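Local coordinates for uncharacterized protein from DUF364 family (Desulfitobacterium hafniense, PDB 3L5O) that is of unknown function but combines enolase-like and Rossmann-like folds and may have a role in heavy-metal chelation, at residues I165-W168 and G173-P176. Numbering follows the deposited sequence.
Sequences ILEW and GDYP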
loop_
_atom_site.group_PDB
_atom_site.type_symbol
_atom_site.label_atom_id
_atom_site.label_comp_id
_atom_site.label_asym_id
_atom_site.label_seq_id
_atom_site.Cartn_x
_atom_site.Cartn_y
_atom_site.Cartn_z
ATOM N N ILE A 165 13.299 -7.529 10.280
ATOM C CA ILE A 165 12.342 -7.769 9.195
ATOM C C ILE A 165 11.366 -8.820 9.680
ATOM O O ILE A 165 11.788 -9.825 10.239
ATOM C CB ILE A 165 13.029 -8.206 7.886
ATOM C CG1 ILE A 165 13.927 -7.068 7.366
ATOM C CG2 ILE A 165 11.952 -8.544 6.775
ATOM C CD1 ILE A 165 14.913 -7.487 6.354
ATOM N N LEU A 166 10.077 -8.521 9.539
ATOM C CA LEU A 166 8.948 -9.367 9.962
ATOM C C LEU A 166 8.133 -9.664 8.744
ATOM O O LEU A 166 7.799 -8.747 8.004
ATOM C CB LEU A 166 8.082 -8.629 10.968
ATOM C CG LEU A 166 8.686 -8.281 12.330
ATOM C CD1 LEU A 166 9.322 -6.886 12.354
ATOM C CD2 LEU A 166 7.635 -8.338 13.352
ATOM N N GLU A 167 7.836 -10.945 8.501
ATOM C CA GLU A 167 7.007 -11.378 7.361
ATOM C C GLU A 167 6.066 -12.518 7.763
ATOM O O GLU A 167 6.337 -13.260 8.699
ATOM C CB GLU A 167 7.903 -11.890 6.233
ATOM C CG GLU A 167 8.903 -10.877 5.677
ATOM C CD GLU A 167 10.021 -11.532 4.877
ATOM O OE1 GLU A 167 10.605 -12.498 5.372
ATOM O OE2 GLU A 167 10.331 -11.071 3.759
ATOM N N TRP A 168 4.976 -12.700 7.025
ATOM C CA TRP A 168 4.075 -13.854 7.205
ATOM C C TRP A 168 4.812 -15.129 7.066
ATOM O O TRP A 168 4.599 -16.037 7.857
ATOM C CB TRP A 168 2.926 -13.868 6.177
ATOM C CG TRP A 168 1.767 -13.020 6.553
ATOM C CD1 TRP A 168 1.280 -11.927 5.868
ATOM C CD2 TRP A 168 0.916 -13.182 7.698
ATOM N NE1 TRP A 168 0.187 -11.403 6.524
ATOM C CE2 TRP A 168 -0.064 -12.147 7.649
ATOM C CE3 TRP A 168 0.878 -14.091 8.776
ATOM C CZ2 TRP A 168 -1.060 -11.999 8.628
ATOM C CZ3 TRP A 168 -0.127 -13.947 9.757
ATOM C CH2 TRP A 168 -1.076 -12.896 9.674
ATOM N N GLY A 173 16.894 -14.961 7.771
ATOM C CA GLY A 173 17.195 -14.023 8.869
ATOM C C GLY A 173 16.019 -13.282 9.525
ATOM O O GLY A 173 16.215 -12.430 10.393
ATOM N N ASP A 174 14.794 -13.607 9.131
ATOM C CA ASP A 174 13.642 -12.783 9.430
ATOM C C ASP A 174 12.714 -13.392 10.473
ATOM O O ASP A 174 12.782 -14.581 10.781
ATOM C CB ASP A 174 12.852 -12.545 8.150
ATOM C CG ASP A 174 13.700 -11.936 7.018
ATOM O OD1 ASP A 174 14.768 -11.350 7.299
ATOM O OD2 ASP A 174 13.353 -12.002 5.814
ATOM N N TYR A 175 11.811 -12.558 10.984
ATOM C CA TYR A 175 10.910 -12.946 12.058
ATOM C C TYR A 175 9.549 -13.188 11.503
ATOM O O TYR A 175 9.151 -12.506 10.564
ATOM C CB TYR A 175 10.794 -11.834 13.086
ATOM C CG TYR A 175 12.054 -11.531 13.795
ATOM C CD1 TYR A 175 12.963 -10.601 13.291
ATOM C CD2 TYR A 175 12.343 -12.165 14.985
ATOM C CE1 TYR A 175 14.140 -10.314 13.984
ATOM C CE2 TYR A 175 13.494 -11.885 15.682
ATOM C CZ TYR A 175 14.389 -10.973 15.185
ATOM O OH TYR A 175 15.534 -10.733 15.930
ATOM N N PRO A 176 8.803 -14.108 12.100
ATOM C CA PRO A 176 7.397 -14.261 11.740
ATOM C C PRO A 176 6.599 -13.100 12.308
ATOM O O PRO A 176 7.026 -12.384 13.212
ATOM C CB PRO A 176 7.041 -15.622 12.353
ATOM C CG PRO A 176 7.895 -15.752 13.477
ATOM C CD PRO A 176 9.190 -15.077 13.142
HETATM O O HOH W 1 15.659 -9.357 10.537
#
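Tyr175 lies beside Leu166 as its parallel-strand partner and is gripped through both of its backbone polar groups. Its N donates to Ile165 O at 2.8 Å, nearly straight and in the carbonyl plane, and its O accepts from Glu167 N at 2.9 Å. That same carbonyl also receives a CA-H...O contact from Leu166. Before the strand begins, a water bridges where the next direct bond would fall, accepting from Ile165 N (3.0 Å) and donating to Gly173 O (3.1 Å). Pro176 lacks an N-H, which costs little where that position faces the outer side of an edge strand; its CA approaches Glu167 O at 3.4 Å.

Asp174 lies alongside Ile165, whose beta-branched shape suits an extended strand; Ile165 CB meets Asp174 OD1 at 3.6 Å. With Asp174 CG anti to its carbonyl carbon (chi1 -55°), Asp174 OD2 lies 2.8 Å from Glu167 OE1, the carboxylate planes 76° apart. Such close oxygens would repel if both groups were charged, so one may be protonated; Glu167 OE1 also takes the N-H of Glu171. An alanine replacing Asp174 is likely to bare this flank of Ile165 and remove any proton shared with Glu167.

On the other face, buried, apolar Leu166 packs CG against Tyr175 CB; Leu166 touches Ser180 and Tyr175 touches Ile183 of helix 180-183. Weakly bonded strand 175-176 is outermost in a mostly parallel sheet, consistent with the Rossmann-like fold, beside strand 162-167, which Leu166 bonds in turn to strand 143-147.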